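Proline dehydrogenase (Bradyrhizobium japonicum USDA 110, PDB 3HAZ) probably oxidises L-proline to L-glutamate in two steps, using an FAD-dependent proline dehydrogenase and an NAD-dependent L-glutamate gamma-semialdehyde dehydrogenase joined in one chain. Local coordinates at residues Val238-Ser241 with Arg246-Ala249; Ala281-Arg286 with Gly345-Thr350; Asp285-Ser290 with Gln317-Ala322; Thr350-Ala355 with Asp361-Phe366. All blocks are in the same frame, centred on the assembly; numbering follows the deposited sequence.

In the fold
All four contacts belong to the FAD-binding proline dehydrogenase barrel, where loops and helices follow its parallel strands. Contacts 1, 3 and 4 are buried; contact 2, whose segments line the flavin site and share a bridging water, is partly buried. Contacts 2 and 3 share Asp285 and Arg286, while contacts 2 and 4 share Thr350 and helix 348-357. Their chemistry differs with position. Contact 1 is a leucine under a phenylalanine face, contact 3 a leucine methyl over a guanidinium, and contact 4 aliphatic groups and a tyrosine ring packed on a helix. Contact 2 packs a tyrosine ring on a backbone, and its polar bonds go to FAD and the water. Glu282, Arg286 and Glu351 tie neighbouring contacts together.

Contact 1: residues Val238-Ser241 with Arg246-Ala249; sequences VKLS and RFEA. With SO4 (sulfate ion), chain K.
Leu240 lies against one face of the Phe247 ring, and the two side chains meet at a slant rather than stacking in line. The leucine CB does most of the touching. It sits 3.8 Å from the centroid of the Phe247 ring and 22° off its normal, a CH-pi contact displaced toward the rim at CZ. The branch atom Leu240 CD1 reaches the same corner, 3.6 Å from Phe247 CZ. With Phe247 CG swung opposite its own backbone N (chi1 -175°), the ring is carried toward the start of helix 240-243. There the backbone of Ser241 meets the ring obliquely, with Ser241 N 4.0 Å from Phe247 CD1. Val255 and Leu259 of helix 252-272 and Leu289 of helix 287-298 also pack on the phenylalanine.

The polar groups work elsewhere. Ser241 OG bonds to Glu282 and to Gly200 N. Lys239 NZ forms a salt bridge with Asp280 and makes only a weak bond to the sulfate. Arg246 grips Glu248 side-on through NE and NH2, and Glu248 also bonds to His832. The union of 238-241 with 246-249 therefore rests on apolar and CH-pi contact, with no polar bond between them; the flanking charges pair within 246-249 or outside the contact.

Contact 2: residues Ala281-Arg286 with Gly345-Thr350; sequences AEEADR and GAYWDT. With FAD (flavin-adenine dinucleotide), chain C.
Gly345 O, two residues ahead of the Tyr347 ring that packs on Glu282, is gripped by three hydroxyls of FAD. The closest is the ribose O2B, 2.6 Å from Gly345 O; O3B of the same ribose is a second donor, and O4' of the ribityl chain adds a weak third. Gly345 N returns a bond to FAD O4', so one residue holds the cofactor at two places. The next residue, Ala346, points its N-H at flavin O2, with Ala346 N 2.8 Å from that oxygen. From the facing segment, Ala281 O accepts flavin N3 at 2.6 Å, while Ala281 N donates to O4. The pyrimidine edge of the flavin is thus read by both segments.

Tyr347 fills the gap between them. Its ring lies with one face under the backbone of Glu282 and Glu283, and flavin O2 comes at its edge. Tyr347 CE1 is 3.6 Å from Glu282 CA. The Glu282 side chain runs alongside the tyrosine in the same direction, and a water joins their ends, 2.6 Å from Tyr347 OH; Glu282 OE1 is also bonded to Ser241. Glu283 crosses the ring at a slant and is held by Arg286, with NH1 3.0 Å from OE1. Trp348 lays one face over the adenine.

In the barrel, residues 281-286 link strand 276-279 to helix 287-298, and residues 345-350 lead from strand 338-343 into helix 348-357. Strand 309-314 runs between those two strands, its Gln314 touching both Ala281 and Tyr347.

Contact 3: residues Asp285-Ser290 with Gln317-Ala322; sequences DRLELS and QKRASA
Leu287 drives a methyl straight onto the guanidinium of Arg319. The two side chains arrive from opposite directions, and Leu287 CD2 rests over the centre of the flat group, 3.4 Å from Arg319 CZ. Leu287 CB adds a second touch, 3.7 Å from Arg319 NH2. The arginine is turned into place by a bend late in its chain (chi3 -64°) and held by Gln317: NH2 lies 2.8 Å from Gln317 OE1, in the carbonyl plane and on a lone pair. The same nitrogen also bonds to Ala284 O, so two acceptors fix how the guanidinium is rotated beneath the leucine.

NH1 faces a looser, hydrated side. Glu288 OE2 stays 4.4 Å from Arg319 NH1, too far for a salt bridge, and the two side chains cross at about a right angle. Two waters lie in the guanidinium plane: one bridges NH1 to Glu288 OE2, the other ties NH1 to Glu288 N. The remaining carboxylate oxygen of Glu288 goes to Arg524 N.

Helices 287-298 and 320-333 follow the adjacent parallel strands 276-279 and 309-314. The contact therefore joins the first turn of helix 287-298 to the turn that leads into helix 320-333, on the outside of the TIM barrel of the proline dehydrogenase family.

Contact 4: residues Thr350-Ala355 with Asp361-Phe366; sequences TEIKRA and DGYPVF. With FAD (flavin-adenine dinucleotide), chain C.
Residues 361-366 run back past helix 348-357 in the reverse direction, bringing the CA atoms of Ala355 and Tyr363 to 6.1 Å and those of Glu351 and Val365, one helical turn earlier, to 7.1 Å. Three helix residues meet the returning chain.

Ile352 reaches in with its terminal methyl, which touches two partners at once: CD1 is 3.7 Å from Tyr363 CD2 and 3.9 Å from Val365 CG2. It crosses the tyrosine at roughly a right angle. Ala355 CB comes obliquely to the same part of the ring, 3.6 Å from Tyr363 CD2. The ring turns an edge to the helix, where Ile352 O lies in its plane, 3.6 Å from Tyr363 CE2. At the other end Val365 crosses Glu351, setting its CG2 against Glu351 CB and its CG1 against Glu351 CG. The glutamate chain is folded at chi2 (-60°), and its carboxylate lies beyond this aliphatic part, where OE1 accepts Ala284 N. Tyr363 OH bonds to Pro503 O and to NE2 of Gln356, the next residue on the same helix.

Phe366 turns its side chain to helix 369-384, while its carbonyl receives Trp348 NE1 and approaches the adenine, with Phe366 O 3.1 Å from FAD C2A. On the helix, Lys353 bonds to Gly640 O of the second subunit.

Across the contact itself the cohesion is van der Waals: methyls press against one another and against the tyrosine ring, while the polar ends of Glu351 and Tyr363 find their partners outside the two segments.

Contact 1: residues Val238-Ser241 with Arg246-Ala249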
# COMPACT_ATOMS: atom_id res chain seq x y z
N VAL A 238 31.06 -11.43 46.01
CA VAL A 238 30.14 -10.99 47.06
C VAL A 238 29.20 -9.92 46.51
O VAL A 238 29.60 -9.10 45.69
CB VAL A 238 30.94 -10.43 48.25
CG1 VAL A 238 30.10 -9.47 49.06
CG2 VAL A 238 31.47 -11.58 49.10
N LYS A 239 27.94 -9.94 46.97
CA LYS A 239 26.95 -8.94 46.57
C LYS A 239 26.49 -8.08 47.74
O LYS A 239 26.02 -8.59 48.76
CB LYS A 239 25.72 -9.62 45.94
CG LYS A 239 25.88 -9.98 44.47
CD LYS A 239 24.62 -10.64 43.94
CE LYS A 239 24.73 -10.93 42.45
NZ LYS A 239 25.91 -11.77 42.15
N LEU A 240 26.63 -6.77 47.60
CA LEU A 240 26.21 -5.86 48.67
C LEU A 240 24.74 -6.05 49.05
O LEU A 240 24.40 -5.94 50.21
CB LEU A 240 26.47 -4.40 48.29
CG LEU A 240 27.94 -4.12 47.95
CD1 LEU A 240 28.17 -2.67 47.55
CD2 LEU A 240 28.82 -4.50 49.14
N SER A 241 23.88 -6.36 48.07
CA SER A 241 22.46 -6.49 48.38
C SER A 241 22.19 -7.71 49.28
O SER A 241 21.18 -7.78 49.96
CB SER A 241 21.60 -6.56 47.11
OG SER A 241 21.74 -7.81 46.44
N ARG A 246 17.94 -3.32 53.20
CA ARG A 246 17.44 -2.17 52.45
C ARG A 246 18.61 -1.50 51.76
O ARG A 246 18.94 -0.35 52.09
CB ARG A 246 16.72 -1.14 53.34
CG ARG A 246 15.46 -1.61 54.06
CD ARG A 246 14.34 -2.08 53.14
NE ARG A 246 13.98 -1.11 52.09
CZ ARG A 246 12.85 -1.15 51.39
NH1 ARG A 246 11.94 -2.08 51.64
NH2 ARG A 246 12.62 -0.25 50.44
N PHE A 247 19.24 -2.21 50.83
CA PHE A 247 20.36 -1.67 50.07
C PHE A 247 19.82 -0.80 48.93
O PHE A 247 19.53 -1.28 47.84
CB PHE A 247 21.25 -2.79 49.52
CG PHE A 247 22.49 -2.30 48.83
CD1 PHE A 247 22.71 -2.58 47.49
CD2 PHE A 247 23.42 -1.53 49.51
CE1 PHE A 247 23.85 -2.12 46.86
CE2 PHE A 247 24.56 -1.07 48.88
CZ PHE A 247 24.77 -1.36 47.55
N GLU A 248 19.69 0.49 49.22
CA GLU A 248 19.01 1.42 48.33
C GLU A 248 19.42 2.86 48.66
O GLU A 248 19.72 3.18 49.82
CB GLU A 248 17.49 1.29 48.50
CG GLU A 248 17.00 1.78 49.87
CD GLU A 248 15.57 1.37 50.19
OE1 GLU A 248 14.85 0.92 49.28
OE2 GLU A 248 15.18 1.48 51.37
N ALA A 249 19.40 3.72 47.65
CA ALA A 249 19.79 5.12 47.81
C ALA A 249 19.10 5.84 48.98
O ALA A 249 19.76 6.55 49.74
CB ALA A 249 19.55 5.87 46.51
S SO4 K . 26.26 -12.41 37.96
O1 SO4 K . 27.44 -12.73 37.16
O2 SO4 K . 25.16 -12.12 37.05
O3 SO4 K . 25.91 -13.57 38.79
O4 SO4 K . 26.53 -11.26 38.82

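Contact 2: residues Ala281-Arg286 with Gly345-Thr350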
# COMPACT_ATOMS: atom_id res chain seq x y z
N ALA A 281 28.84 -6.24 40.68
CA ALA A 281 28.08 -5.06 40.28
C ALA A 281 26.64 -5.47 40.02
O ALA A 281 26.39 -6.50 39.39
CB ALA A 281 28.69 -4.43 39.04
N GLU A 282 25.70 -4.68 40.53
CA GLU A 282 24.29 -5.02 40.41
C GLU A 282 23.53 -3.97 39.58
O GLU A 282 24.06 -3.48 38.58
CB GLU A 282 23.69 -5.23 41.81
CG GLU A 282 24.48 -6.29 42.60
CD GLU A 282 23.90 -6.63 43.96
OE1 GLU A 282 22.87 -7.34 44.02
OE2 GLU A 282 24.50 -6.21 44.97
N GLU A 283 22.32 -3.62 39.98
CA GLU A 283 21.51 -2.70 39.16
C GLU A 283 22.11 -1.30 39.10
O GLU A 283 22.84 -0.88 40.00
CB GLU A 283 20.07 -2.63 39.67
CG GLU A 283 19.34 -3.97 39.70
CD GLU A 283 19.64 -4.78 40.96
OE1 GLU A 283 20.52 -4.39 41.75
OE2 GLU A 283 18.98 -5.81 41.17
N ALA A 284 21.78 -0.58 38.04
CA ALA A 284 22.31 0.76 37.83
C ALA A 284 21.95 1.73 38.95
O ALA A 284 22.73 2.63 39.26
CB ALA A 284 21.85 1.31 36.47
N ASP A 285 20.77 1.56 39.54
CA ASP A 285 20.35 2.49 40.59
C ASP A 285 21.10 2.25 41.90
O ASP A 285 20.98 3.03 42.84
CB ASP A 285 18.82 2.51 40.79
CG ASP A 285 18.27 1.19 41.33
OD1 ASP A 285 19.06 0.27 41.62
OD2 ASP A 285 17.03 1.10 41.46
N ARG A 286 21.89 1.18 41.94
CA ARG A 286 22.73 0.90 43.11
C ARG A 286 24.21 1.21 42.88
O ARG A 286 25.03 1.05 43.78
CB ARG A 286 22.56 -0.57 43.53
CG ARG A 286 21.21 -0.87 44.20
CD ARG A 286 20.96 -2.37 44.28
NE ARG A 286 20.10 -2.74 45.39
CZ ARG A 286 19.53 -3.94 45.53
NH1 ARG A 286 19.74 -4.87 44.60
NH2 ARG A 286 18.77 -4.20 46.58
N GLY A 345 27.40 -7.00 31.44
CA GLY A 345 26.33 -6.68 32.38
C GLY A 345 25.16 -7.65 32.37
O GLY A 345 24.69 -8.07 31.31
N ALA A 346 24.68 -8.01 33.56
CA ALA A 346 23.69 -9.08 33.69
C ALA A 346 22.23 -8.65 33.84
O ALA A 346 21.35 -9.51 33.96
CB ALA A 346 24.07 -10.00 34.85
N TYR A 347 21.96 -7.35 33.83
CA TYR A 347 20.62 -6.86 34.17
C TYR A 347 20.00 -5.98 33.09
O TYR A 347 19.16 -5.13 33.38
CB TYR A 347 20.67 -6.05 35.49
CG TYR A 347 21.31 -6.77 36.66
CD1 TYR A 347 22.70 -6.79 36.82
CD2 TYR A 347 20.53 -7.42 37.62
CE1 TYR A 347 23.29 -7.44 37.89
CE2 TYR A 347 21.12 -8.07 38.70
CZ TYR A 347 22.49 -8.07 38.83
OH TYR A 347 23.07 -8.73 39.89
N TRP A 348 20.39 -6.19 31.83
CA TRP A 348 19.99 -5.27 30.76
C TRP A 348 18.47 -5.09 30.66
O TRP A 348 17.97 -3.97 30.69
CB TRP A 348 20.57 -5.71 29.41
CG TRP A 348 20.31 -4.73 28.28
CD1 TRP A 348 21.07 -3.64 27.95
CD2 TRP A 348 19.22 -4.76 27.35
NE1 TRP A 348 20.51 -2.99 26.87
CE2 TRP A 348 19.38 -3.66 26.48
CE3 TRP A 348 18.13 -5.61 27.16
CZ2 TRP A 348 18.49 -3.39 25.44
CZ3 TRP A 348 17.24 -5.35 26.13
CH2 TRP A 348 17.43 -4.24 25.28
N ASP A 349 17.75 -6.20 30.56
CA ASP A 349 16.29 -6.12 30.43
C ASP A 349 15.67 -5.39 31.61
O ASP A 349 14.70 -4.65 31.46
CB ASP A 349 15.70 -7.52 30.27
CG ASP A 349 15.93 -8.10 28.88
OD1 ASP A 349 15.23 -7.67 27.94
OD2 ASP A 349 16.80 -8.97 28.73
N THR A 350 16.24 -5.59 32.79
CA THR A 350 15.75 -4.91 33.98
C THR A 350 15.95 -3.41 33.88
O THR A 350 15.06 -2.64 34.22
CB THR A 350 16.40 -5.48 35.25
OG1 THR A 350 15.97 -6.84 35.42
CG2 THR A 350 16.01 -4.68 36.48
PA FAD C . 28.01 -11.61 24.82
O1A FAD C . 26.97 -12.60 24.04
O2A FAD C . 29.10 -11.14 23.96
O5B FAD C . 27.19 -10.31 25.36
C5B FAD C . 26.03 -10.53 26.11
C4B FAD C . 25.58 -9.22 26.76
O4B FAD C . 25.66 -7.91 25.97
C3B FAD C . 24.72 -9.06 27.86
O3B FAD C . 24.90 -9.90 28.99
C2B FAD C . 24.58 -7.57 28.01
O2B FAD C . 25.33 -6.95 29.04
C1B FAD C . 24.80 -7.02 26.64
N9A FAD C . 23.64 -6.83 25.79
C8A FAD C . 22.77 -7.79 25.28
N7A FAD C . 21.85 -7.14 24.49
C5A FAD C . 22.17 -5.76 24.52
C6A FAD C . 21.53 -4.57 23.86
N6A FAD C . 20.36 -4.72 23.01
N1A FAD C . 22.04 -3.36 24.04
C2A FAD C . 23.18 -3.19 24.84
N3A FAD C . 23.79 -4.33 25.48
C4A FAD C . 23.26 -5.59 25.29
N1 FAD C . 27.45 -8.87 35.26
C2 FAD C . 27.02 -7.91 36.15
O2 FAD C . 26.04 -7.02 35.78
N3 FAD C . 27.58 -7.87 37.48
C4 FAD C . 28.53 -8.77 37.85
O4 FAD C . 29.11 -8.69 39.12
C4X FAD C . 28.98 -9.77 36.93
N5 FAD C . 30.02 -10.77 37.32
C5X FAD C . 30.44 -11.75 36.40
C6 FAD C . 31.46 -12.73 36.79
C7 FAD C . 31.89 -13.71 35.87
C7M FAD C . 32.93 -14.74 36.29
C8 FAD C . 31.32 -13.75 34.50
C8M FAD C . 31.76 -14.80 33.47
C9 FAD C . 30.34 -12.80 34.12
C9A FAD C . 29.89 -11.79 35.09
N10 FAD C . 28.87 -10.81 34.71
C10 FAD C . 28.44 -9.81 35.66
C1' FAD C . 28.38 -10.68 33.30
C2' FAD C . 27.09 -11.48 32.95
O2' FAD C . 26.84 -12.46 33.94
C3' FAD C . 27.25 -12.08 31.54
O3' FAD C . 28.09 -13.22 31.58
C4' FAD C . 27.84 -11.05 30.50
O4' FAD C . 27.29 -9.78 30.48
C5' FAD C . 27.94 -11.67 29.08
O5' FAD C . 28.93 -11.03 28.28
P FAD C . 29.70 -11.96 27.13
O1P FAD C . 30.90 -11.06 26.41
O2P FAD C . 30.22 -13.18 27.75
O3P FAD C . 28.54 -12.47 26.10
O HOH W 1 21.63 -8.96 42.09

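Contact 3: residues Asp285-Ser290 with Gln317-Ala322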
# COMPACT_ATOMS: atom_id res chain seq x y z
N ASP A 285 20.77 1.56 39.54
CA ASP A 285 20.35 2.49 40.59
C ASP A 285 21.10 2.25 41.90
O ASP A 285 20.98 3.03 42.84
CB ASP A 285 18.82 2.51 40.79
CG ASP A 285 18.27 1.19 41.33
OD1 ASP A 285 19.06 0.27 41.62
OD2 ASP A 285 17.03 1.10 41.46
N ARG A 286 21.89 1.18 41.94
CA ARG A 286 22.73 0.90 43.11
C ARG A 286 24.21 1.21 42.88
O ARG A 286 25.03 1.05 43.78
CB ARG A 286 22.56 -0.57 43.53
CG ARG A 286 21.21 -0.87 44.20
CD ARG A 286 20.96 -2.37 44.28
NE ARG A 286 20.10 -2.74 45.39
CZ ARG A 286 19.53 -3.94 45.53
NH1 ARG A 286 19.74 -4.87 44.60
NH2 ARG A 286 18.77 -4.20 46.58
N LEU A 287 24.56 1.65 41.67
CA LEU A 287 25.97 1.91 41.34
C LEU A 287 26.64 2.90 42.31
O LEU A 287 27.67 2.60 42.91
CB LEU A 287 26.12 2.41 39.91
CG LEU A 287 27.56 2.71 39.50
CD1 LEU A 287 28.46 1.51 39.76
CD2 LEU A 287 27.65 3.14 38.04
N GLU A 288 26.06 4.08 42.43
CA GLU A 288 26.61 5.13 43.28
C GLU A 288 26.73 4.70 44.73
O GLU A 288 27.74 4.95 45.38
CB GLU A 288 25.74 6.39 43.19
CG GLU A 288 25.81 7.11 41.87
CD GLU A 288 25.08 8.45 41.90
OE1 GLU A 288 24.51 8.79 42.96
OE2 GLU A 288 25.09 9.16 40.87
N LEU A 289 25.68 4.06 45.25
CA LEU A 289 25.67 3.61 46.63
C LEU A 289 26.75 2.56 46.84
O LEU A 289 27.47 2.57 47.84
CB LEU A 289 24.30 3.05 47.01
CG LEU A 289 24.13 2.60 48.46
CD1 LEU A 289 24.39 3.75 49.44
CD2 LEU A 289 22.75 2.00 48.67
N SER A 290 26.89 1.65 45.88
CA SER A 290 27.88 0.59 45.99
C SER A 290 29.30 1.16 46.05
O SER A 290 30.14 0.70 46.83
CB SER A 290 27.76 -0.40 44.83
OG SER A 290 28.33 0.14 43.65
N GLN A 317 27.06 -0.11 30.80
CA GLN A 317 26.63 1.19 31.32
C GLN A 317 27.45 2.31 30.71
O GLN A 317 28.66 2.21 30.57
CB GLN A 317 26.76 1.24 32.84
CG GLN A 317 25.86 0.28 33.60
CD GLN A 317 25.52 0.81 34.98
OE1 GLN A 317 25.16 1.98 35.14
NE2 GLN A 317 25.60 -0.06 35.98
N LYS A 318 26.77 3.40 30.36
CA LYS A 318 27.45 4.57 29.82
C LYS A 318 28.43 5.15 30.83
O LYS A 318 29.43 5.76 30.45
CB LYS A 318 26.42 5.61 29.38
CG LYS A 318 25.34 5.03 28.45
CD LYS A 318 24.24 6.05 28.16
CE LYS A 318 23.19 5.48 27.19
NZ LYS A 318 21.96 6.34 27.11
N ARG A 319 28.18 4.93 32.12
CA ARG A 319 29.05 5.45 33.18
C ARG A 319 30.32 4.61 33.40
O ARG A 319 31.16 4.96 34.23
CB ARG A 319 28.29 5.56 34.51
CG ARG A 319 27.24 6.66 34.55
CD ARG A 319 26.43 6.61 35.84
NE ARG A 319 25.66 5.37 35.94
CZ ARG A 319 24.96 5.00 37.00
NH1 ARG A 319 24.91 5.78 38.08
NH2 ARG A 319 24.30 3.85 37.00
N ALA A 320 30.46 3.52 32.66
CA ALA A 320 31.54 2.56 32.92
C ALA A 320 32.94 3.19 32.95
O ALA A 320 33.72 2.94 33.86
CB ALA A 320 31.48 1.41 31.92
N SER A 321 33.25 4.00 31.94
CA SER A 321 34.58 4.60 31.86
C SER A 321 34.87 5.50 33.06
O SER A 321 36.01 5.56 33.54
CB SER A 321 34.75 5.37 30.54
OG SER A 321 36.10 5.77 30.36
N ALA A 322 33.85 6.20 33.54
CA ALA A 322 33.99 7.08 34.69
C ALA A 322 34.17 6.29 35.99
O ALA A 322 34.88 6.73 36.90
CB ALA A 322 32.78 8.02 34.80
O HOH W 2 23.64 4.77 40.65
O HOH W 3 26.02 8.30 38.66

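Contact 4: residues Thr350-Ala355 with Asp361-Phe366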
# COMPACT_ATOMS: atom_id res chain seq x y z
N THR A 350 16.24 -5.59 32.79
CA THR A 350 15.75 -4.91 33.98
C THR A 350 15.95 -3.41 33.88
O THR A 350 15.06 -2.64 34.22
CB THR A 350 16.40 -5.48 35.25
OG1 THR A 350 15.97 -6.84 35.42
CG2 THR A 350 16.01 -4.68 36.48
N GLU A 351 17.12 -2.99 33.40
CA GLU A 351 17.38 -1.56 33.29
C GLU A 351 16.43 -0.89 32.30
O GLU A 351 15.99 0.23 32.53
CB GLU A 351 18.84 -1.30 32.88
CG GLU A 351 19.87 -1.91 33.82
CD GLU A 351 19.77 -1.40 35.25
OE1 GLU A 351 20.52 -1.91 36.12
OE2 GLU A 351 18.95 -0.49 35.52
N ILE A 352 16.11 -1.57 31.21
CA ILE A 352 15.20 -1.01 30.22
C ILE A 352 13.82 -0.83 30.86
O ILE A 352 13.23 0.24 30.78
CB ILE A 352 15.07 -1.90 28.95
CG1 ILE A 352 16.44 -2.08 28.28
CG2 ILE A 352 14.06 -1.30 27.96
CD1 ILE A 352 17.18 -0.79 28.03
N LYS A 353 13.32 -1.89 31.49
CA LYS A 353 11.99 -1.86 32.07
C LYS A 353 11.90 -0.77 33.13
O LYS A 353 10.96 0.03 33.13
CB LYS A 353 11.62 -3.23 32.66
CG LYS A 353 10.18 -3.31 33.19
CD LYS A 353 9.80 -4.74 33.52
CE LYS A 353 8.36 -4.84 34.03
NZ LYS A 353 8.03 -6.24 34.45
N ARG A 354 12.88 -0.73 34.02
CA ARG A 354 12.86 0.23 35.11
C ARG A 354 12.83 1.67 34.62
O ARG A 354 12.07 2.49 35.13
CB ARG A 354 14.07 0.03 36.03
CG ARG A 354 13.94 -1.14 36.99
CD ARG A 354 15.22 -1.31 37.77
NE ARG A 354 15.10 -2.30 38.83
CZ ARG A 354 15.90 -2.35 39.88
NH1 ARG A 354 15.73 -3.28 40.81
NH2 ARG A 354 16.89 -1.46 40.00
N ALA A 355 13.67 1.98 33.65
CA ALA A 355 13.77 3.35 33.17
C ALA A 355 12.44 3.78 32.52
O ALA A 355 12.02 4.92 32.65
CB ALA A 355 14.94 3.50 32.20
N ASP A 361 14.81 10.18 31.90
CA ASP A 361 15.13 10.93 30.68
C ASP A 361 15.98 10.13 29.70
O ASP A 361 16.38 10.65 28.66
CB ASP A 361 15.76 12.29 31.01
CG ASP A 361 17.15 12.18 31.61
OD1 ASP A 361 17.75 11.09 31.55
OD2 ASP A 361 17.64 13.20 32.13
N GLY A 362 16.24 8.87 30.02
CA GLY A 362 17.02 8.00 29.15
C GLY A 362 17.42 6.72 29.85
O GLY A 362 17.01 6.48 30.99
N TYR A 363 18.21 5.89 29.16
CA TYR A 363 18.68 4.61 29.69
C TYR A 363 20.13 4.68 30.15
O TYR A 363 20.97 5.26 29.46
CB TYR A 363 18.54 3.52 28.62
CG TYR A 363 17.12 3.34 28.12
CD1 TYR A 363 16.72 3.85 26.89
CD2 TYR A 363 16.17 2.69 28.90
CE1 TYR A 363 15.40 3.70 26.44
CE2 TYR A 363 14.87 2.53 28.46
CZ TYR A 363 14.49 3.03 27.24
OH TYR A 363 13.18 2.85 26.83
N PRO A 364 20.44 4.09 31.31
CA PRO A 364 21.82 4.09 31.83
C PRO A 364 22.70 3.09 31.09
O PRO A 364 23.93 3.10 31.24
CB PRO A 364 21.64 3.67 33.29
CG PRO A 364 20.37 2.88 33.32
CD PRO A 364 19.49 3.45 32.24
N VAL A 365 22.07 2.21 30.31
CA VAL A 365 22.79 1.21 29.55
C VAL A 365 22.64 1.51 28.07
O VAL A 365 21.69 2.18 27.67
CB VAL A 365 22.23 -0.21 29.79
CG1 VAL A 365 22.62 -0.72 31.17
CG2 VAL A 365 20.71 -0.22 29.60
N PHE A 366 23.58 1.03 27.26
CA PHE A 366 23.42 1.09 25.82
C PHE A 366 22.24 0.21 25.42
O PHE A 366 21.87 -0.71 26.16
CB PHE A 366 24.71 0.66 25.11
CG PHE A 366 25.91 1.50 25.49
CD1 PHE A 366 26.03 2.81 25.04
CD2 PHE A 366 26.91 0.98 26.29
CE1 PHE A 366 27.14 3.58 25.39
CE2 PHE A 366 28.01 1.75 26.65
CZ PHE A 366 28.12 3.05 26.20
PA FAD C . 28.01 -11.61 24.82
O1A FAD C . 26.97 -12.60 24.04
O2A FAD C . 29.10 -11.14 23.96
O5B FAD C . 27.19 -10.31 25.36
C5B FAD C . 26.03 -10.53 26.11
C4B FAD C . 25.58 -9.22 26.76
O4B FAD C . 25.66 -7.91 25.97
C3B FAD C . 24.72 -9.06 27.86
O3B FAD C . 24.90 -9.90 28.99
C2B FAD C . 24.58 -7.57 28.01
O2B FAD C . 25.33 -6.95 29.04
C1B FAD C . 24.80 -7.02 26.64
N9A FAD C . 23.64 -6.83 25.79
C8A FAD C . 22.77 -7.79 25.28
N7A FAD C . 21.85 -7.14 24.49
C5A FAD C . 22.17 -5.76 24.52
C6A FAD C . 21.53 -4.57 23.86
N6A FAD C . 20.36 -4.72 23.01
N1A FAD C . 22.04 -3.36 24.04
C2A FAD C . 23.18 -3.19 24.84
N3A FAD C . 23.79 -4.33 25.48
C4A FAD C . 23.26 -5.59 25.29
N1 FAD C . 27.45 -8.87 35.26
C2 FAD C . 27.02 -7.91 36.15
O2 FAD C . 26.04 -7.02 35.78
N3 FAD C . 27.58 -7.87 37.48
C4 FAD C . 28.53 -8.77 37.85
O4 FAD C . 29.11 -8.69 39.12
C4X FAD C . 28.98 -9.77 36.93
N5 FAD C . 30.02 -10.77 37.32
C5X FAD C . 30.44 -11.75 36.40
C6 FAD C . 31.46 -12.73 36.79
C7 FAD C . 31.89 -13.71 35.87
C7M FAD C . 32.93 -14.74 36.29
C8 FAD C . 31.32 -13.75 34.50
C8M FAD C . 31.76 -14.80 33.47
C9 FAD C . 30.34 -12.80 34.12
C9A FAD C . 29.89 -11.79 35.09
N10 FAD C . 28.87 -10.81 34.71
C10 FAD C . 28.44 -9.81 35.66
C1' FAD C . 28.38 -10.68 33.30
C2' FAD C . 27.09 -11.48 32.95
O2' FAD C . 26.84 -12.46 33.94
C3' FAD C . 27.25 -12.08 31.54
O3' FAD C . 28.09 -13.22 31.58
C4' FAD C . 27.84 -11.05 30.50
O4' FAD C . 27.29 -9.78 30.48
C5' FAD C . 27.94 -11.67 29.08
O5' FAD C . 28.93 -11.03 28.28
P FAD C . 29.70 -11.96 27.13
O1P FAD C . 30.90 -11.06 26.41
O2P FAD C . 30.22 -13.18 27.75
O3P FAD C . 28.54 -12.47 26.10